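PDB 1TY0: putative exotoxin (superantigen) from Streptococcus pyogenes, which probably acts as a secreted superantigen toxin that binds T-cell receptors, and can form dimers through the same surface and bind zinc. Local coordinates for residues R139-L142 and M143-K147; S184-F187 and K188-K191. All coordinates share one frame; numbering follows the deposited sequence.

Both contacts are local, each formed by neighbouring residues of one continuous run in the beta-grasp domain, and contact 1 comes first along the chain. Contact 1 makes up the C-terminal turns of the long helix 131-146; contact 2 comes later, where the short helix 183-187 passes into a 3-10 turn before strand 195-197. Their centres are about 20 Å apart, yet side chains bridge them: NH2 of R139 packs on CE of K189 at 3.7 Å, and both residues form salt bridges with D176. Helix 5-18 touches both. Contact 1 faces the second subunit, while F187 and K191 of contact 2 pack on strand 84-93.

Contact 1: residues R139-L142 and M143-K147; sequences RQYL and MQTYK
Four backbone bonds of the i to i+4 kind run from M143, Q144, T145 and Y146 back to R139, Q140, Y141 and L142; the straightest, Q144 N to Q140 O, spans 2.9 Å with an N-H...O angle of 168°. Two polar side chains add to them. Q144 NE2 donates to Q140 OE1 at 2.6 Å, in the carbonyl plane of the acceptor, the two amide planes 49° apart and the acceptor tilted from the plane of the Q144 amide; a bend at chi2 of Q140 (-63°) brings its amide back to this meeting, and its NE2 goes on to Y18 O and E19 of helix 5-18 and the loop after it. Y141 O takes two donors from T145, the backbone N at 2.8 Å and OG1 at 2.9 Å, from opposite faces of the carbonyl plane. The same OG1 sits 3.4 Å over one face of the Y141 ring, toward its rim, and is also bonded to R81 of the second subunit.

The apolar contacts centre on Y146. CE2 of Y141 reaches the edge of its ring, 4.2 Å from its CE2, and CD2 of L142 meets CD2 of Y146 at 3.8 Å. On another flank, M143 bends at chi3 and brings CE into van der Waals contact with Q140 NE2 at 3.7 Å, while its side chain packs on N15 and Y18.

K147, with positive phi, leaves the helical conformation, and its NZ donates back to Q144 O. The whole is the C-terminal end of the long alpha-helix of a superantigen beta-grasp domain, with the T145 hydroxyl bonded to the carbonyl four residues back, as is common for threonine in helices.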
# COMPACT_ATOMS: atom_id res chain seq x y z
N ARG A 139 1.69 13.79 -5.65
CA ARG A 139 2.31 12.92 -6.65
C ARG A 139 1.27 11.95 -7.20
O ARG A 139 1.21 11.71 -8.41
CB ARG A 139 3.49 12.14 -6.07
CG ARG A 139 4.69 13.02 -5.78
CD ARG A 139 5.94 12.20 -5.48
NE ARG A 139 6.93 13.02 -4.79
CZ ARG A 139 8.24 12.94 -4.97
NH1 ARG A 139 8.75 12.08 -5.84
NH2 ARG A 139 9.04 13.72 -4.26
N GLN A 140 0.44 11.40 -6.32
CA GLN A 140 -0.59 10.48 -6.77
C GLN A 140 -1.54 11.20 -7.73
O GLN A 140 -1.94 10.64 -8.76
CB GLN A 140 -1.37 9.92 -5.58
CG GLN A 140 -0.87 8.57 -5.10
CD GLN A 140 -1.02 7.48 -6.16
OE1 GLN A 140 -2.01 7.45 -6.89
NE2 GLN A 140 -0.05 6.58 -6.23
N TYR A 141 -1.90 12.44 -7.41
CA TYR A 141 -2.79 13.20 -8.28
C TYR A 141 -2.13 13.38 -9.64
O TYR A 141 -2.75 13.17 -10.68
CB TYR A 141 -3.09 14.58 -7.68
CG TYR A 141 -3.88 15.48 -8.60
CD1 TYR A 141 -5.24 15.25 -8.84
CD2 TYR A 141 -3.27 16.53 -9.27
CE1 TYR A 141 -5.96 16.04 -9.72
CE2 TYR A 141 -3.98 17.33 -10.16
CZ TYR A 141 -5.33 17.08 -10.38
OH TYR A 141 -6.04 17.87 -11.27
N LEU A 142 -0.86 13.77 -9.62
CA LEU A 142 -0.10 13.97 -10.85
C LEU A 142 0.09 12.67 -11.62
O LEU A 142 0.07 12.66 -12.85
CB LEU A 142 1.26 14.60 -10.52
CG LEU A 142 1.20 16.03 -9.99
CD1 LEU A 142 2.57 16.48 -9.55
CD2 LEU A 142 0.65 16.96 -11.08
N MET A 143 0.26 11.57 -10.90
CA MET A 143 0.44 10.27 -11.55
C MET A 143 -0.83 9.86 -12.28
O MET A 143 -0.80 9.45 -13.44
CB MET A 143 0.81 9.21 -10.52
CG MET A 143 2.23 9.34 -10.00
SD MET A 143 2.52 8.45 -8.46
CE MET A 143 2.44 6.77 -9.01
N GLN A 144 -1.95 9.98 -11.58
CA GLN A 144 -3.26 9.63 -12.11
C GLN A 144 -3.74 10.55 -13.22
O GLN A 144 -4.35 10.10 -14.19
CB GLN A 144 -4.29 9.68 -10.98
CG GLN A 144 -4.10 8.65 -9.88
CD GLN A 144 -4.80 9.06 -8.59
OE1 GLN A 144 -5.71 9.88 -8.60
NE2 GLN A 144 -4.37 8.47 -7.48
N THR A 145 -3.46 11.84 -13.07
CA THR A 145 -3.93 12.85 -14.01
C THR A 145 -3.01 13.24 -15.16
O THR A 145 -3.46 13.39 -16.29
CB THR A 145 -4.32 14.13 -13.24
OG1 THR A 145 -5.16 13.78 -12.13
CG2 THR A 145 -5.07 15.10 -14.14
N TYR A 146 -1.73 13.41 -14.87
CA TYR A 146 -0.79 13.81 -15.90
C TYR A 146 0.24 12.76 -16.26
O TYR A 146 1.14 13.02 -17.06
CB TYR A 146 -0.12 15.12 -15.47
CG TYR A 146 -1.11 16.26 -15.40
CD1 TYR A 146 -1.61 16.85 -16.56
CD2 TYR A 146 -1.60 16.70 -14.17
CE1 TYR A 146 -2.59 17.84 -16.50
CE2 TYR A 146 -2.58 17.70 -14.10
CZ TYR A 146 -3.07 18.26 -15.28
OH TYR A 146 -4.03 19.25 -15.22
N LYS A 147 0.11 11.57 -15.68
CA LYS A 147 1.01 10.45 -15.96
C LYS A 147 2.48 10.87 -15.90
O LYS A 147 3.29 10.47 -16.74
CB LYS A 147 0.71 9.89 -17.36
CG LYS A 147 -0.77 9.83 -17.71
CD LYS A 147 -1.55 8.90 -16.80
CE LYS A 147 -3.04 8.92 -17.14
NZ LYS A 147 -3.83 8.00 -16.28

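Contact 2: residues S184-F187 and K188-K191; sequences SDIF and KKYK
I186 O is gripped by K189 NZ at 2.7 Å and, more weakly, by a water at 3.1 Å. The ammonium group approaches tilted 31° from the carbonyl plane. K189 gets there because CG lies between its backbone N and carbonyl carbon (chi1 55°) and the chain bends at its last torsion, folding the lysine back alongside I186, whose CG2 is 3.5 Å from NZ. NZ also forms a salt bridge with D176 and donates a hydrogen bond to Y18 OH. The water also donates to D185 O at 2.8 Å and weakly accepts from K189 N, bridging three backbone groups where the helical pattern fails.

That change shows in the main chain. K188 N still bonds S184 O, but weakly and with a bent N-H...O angle of 128°; next, Y190 N turns to F187 O at 2.8 Å, an i to i+3 bond, and K191 N makes another to K188 O.

The aromatic side chains cross obliquely, CD1 of F187 being 3.9 Å from CE2 of Y190. F187 also meets Y18 edge-to-face and packs on Y88, while Y190 OH bonds D135 and Y18. CG of K189 lies over the centre of one face of the Y190 ring. An alpha-helix passing into a 3-10 turn, with water inserted at the change, is the motif here; its side chains join the helices 5-18 and 131-146 to strand 84-93.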
# COMPACT_ATOMS: atom_id res chain seq x y z
N SER A 184 12.75 2.58 0.47
CA SER A 184 13.51 3.11 1.60
C SER A 184 14.38 4.27 1.14
O SER A 184 14.41 5.32 1.78
CB SER A 184 14.40 2.02 2.21
OG SER A 184 15.15 2.54 3.29
N ASP A 185 15.09 4.08 0.03
CA ASP A 185 15.96 5.14 -0.50
C ASP A 185 15.18 6.41 -0.82
O ASP A 185 15.60 7.51 -0.46
CB ASP A 185 16.66 4.70 -1.79
CG ASP A 185 17.62 3.55 -1.58
OD1 ASP A 185 18.24 3.47 -0.50
OD2 ASP A 185 17.78 2.74 -2.51
N ILE A 186 14.04 6.25 -1.49
CA ILE A 186 13.21 7.38 -1.90
C ILE A 186 12.47 8.07 -0.77
O ILE A 186 12.28 9.29 -0.79
CB ILE A 186 12.19 6.93 -2.98
CG1 ILE A 186 12.94 6.49 -4.25
CG2 ILE A 186 11.24 8.08 -3.33
CD1 ILE A 186 12.09 5.74 -5.24
N PHE A 187 12.05 7.30 0.23
CA PHE A 187 11.31 7.86 1.36
C PHE A 187 12.19 8.42 2.48
O PHE A 187 11.70 9.13 3.35
CB PHE A 187 10.37 6.81 1.96
CG PHE A 187 9.33 6.28 1.01
CD1 PHE A 187 9.03 6.93 -0.19
CD2 PHE A 187 8.63 5.12 1.33
CE1 PHE A 187 8.04 6.43 -1.04
CE2 PHE A 187 7.64 4.61 0.49
CZ PHE A 187 7.34 5.27 -0.70
N LYS A 188 13.49 8.11 2.46
CA LYS A 188 14.37 8.59 3.52
C LYS A 188 14.32 10.10 3.71
O LYS A 188 14.55 10.59 4.81
CB LYS A 188 15.82 8.14 3.25
CG LYS A 188 16.35 7.18 4.31
CD LYS A 188 17.70 6.60 3.92
CE LYS A 188 18.29 5.76 5.04
NZ LYS A 188 17.40 4.64 5.45
N LYS A 189 14.02 10.83 2.64
CA LYS A 189 13.95 12.29 2.74
C LYS A 189 12.93 12.71 3.80
O LYS A 189 13.09 13.75 4.44
CB LYS A 189 13.58 12.90 1.39
CG LYS A 189 12.29 12.35 0.76
CD LYS A 189 11.91 13.16 -0.49
CE LYS A 189 10.69 12.58 -1.21
NZ LYS A 189 11.00 11.37 -2.02
N TYR A 190 11.90 11.89 4.01
CA TYR A 190 10.86 12.24 4.97
C TYR A 190 11.30 12.12 6.42
O TYR A 190 10.54 12.43 7.33
CB TYR A 190 9.60 11.39 4.74
CG TYR A 190 9.01 11.50 3.34
CD1 TYR A 190 8.78 12.75 2.77
CD2 TYR A 190 8.69 10.36 2.60
CE1 TYR A 190 8.24 12.87 1.49
CE2 TYR A 190 8.14 10.47 1.31
CZ TYR A 190 7.92 11.73 0.77
OH TYR A 190 7.38 11.86 -0.49
N LYS A 191 12.53 11.67 6.66
CA LYS A 191 13.01 11.55 8.03
C LYS A 191 13.13 12.92 8.68
O LYS A 191 13.20 13.02 9.91
CB LYS A 191 14.35 10.82 8.08
CG LYS A 191 14.24 9.34 7.76
CD LYS A 191 15.59 8.63 7.87
CE LYS A 191 16.17 8.76 9.27
NZ LYS A 191 17.36 7.87 9.43
O HOH W 1 15.14 10.22 -0.14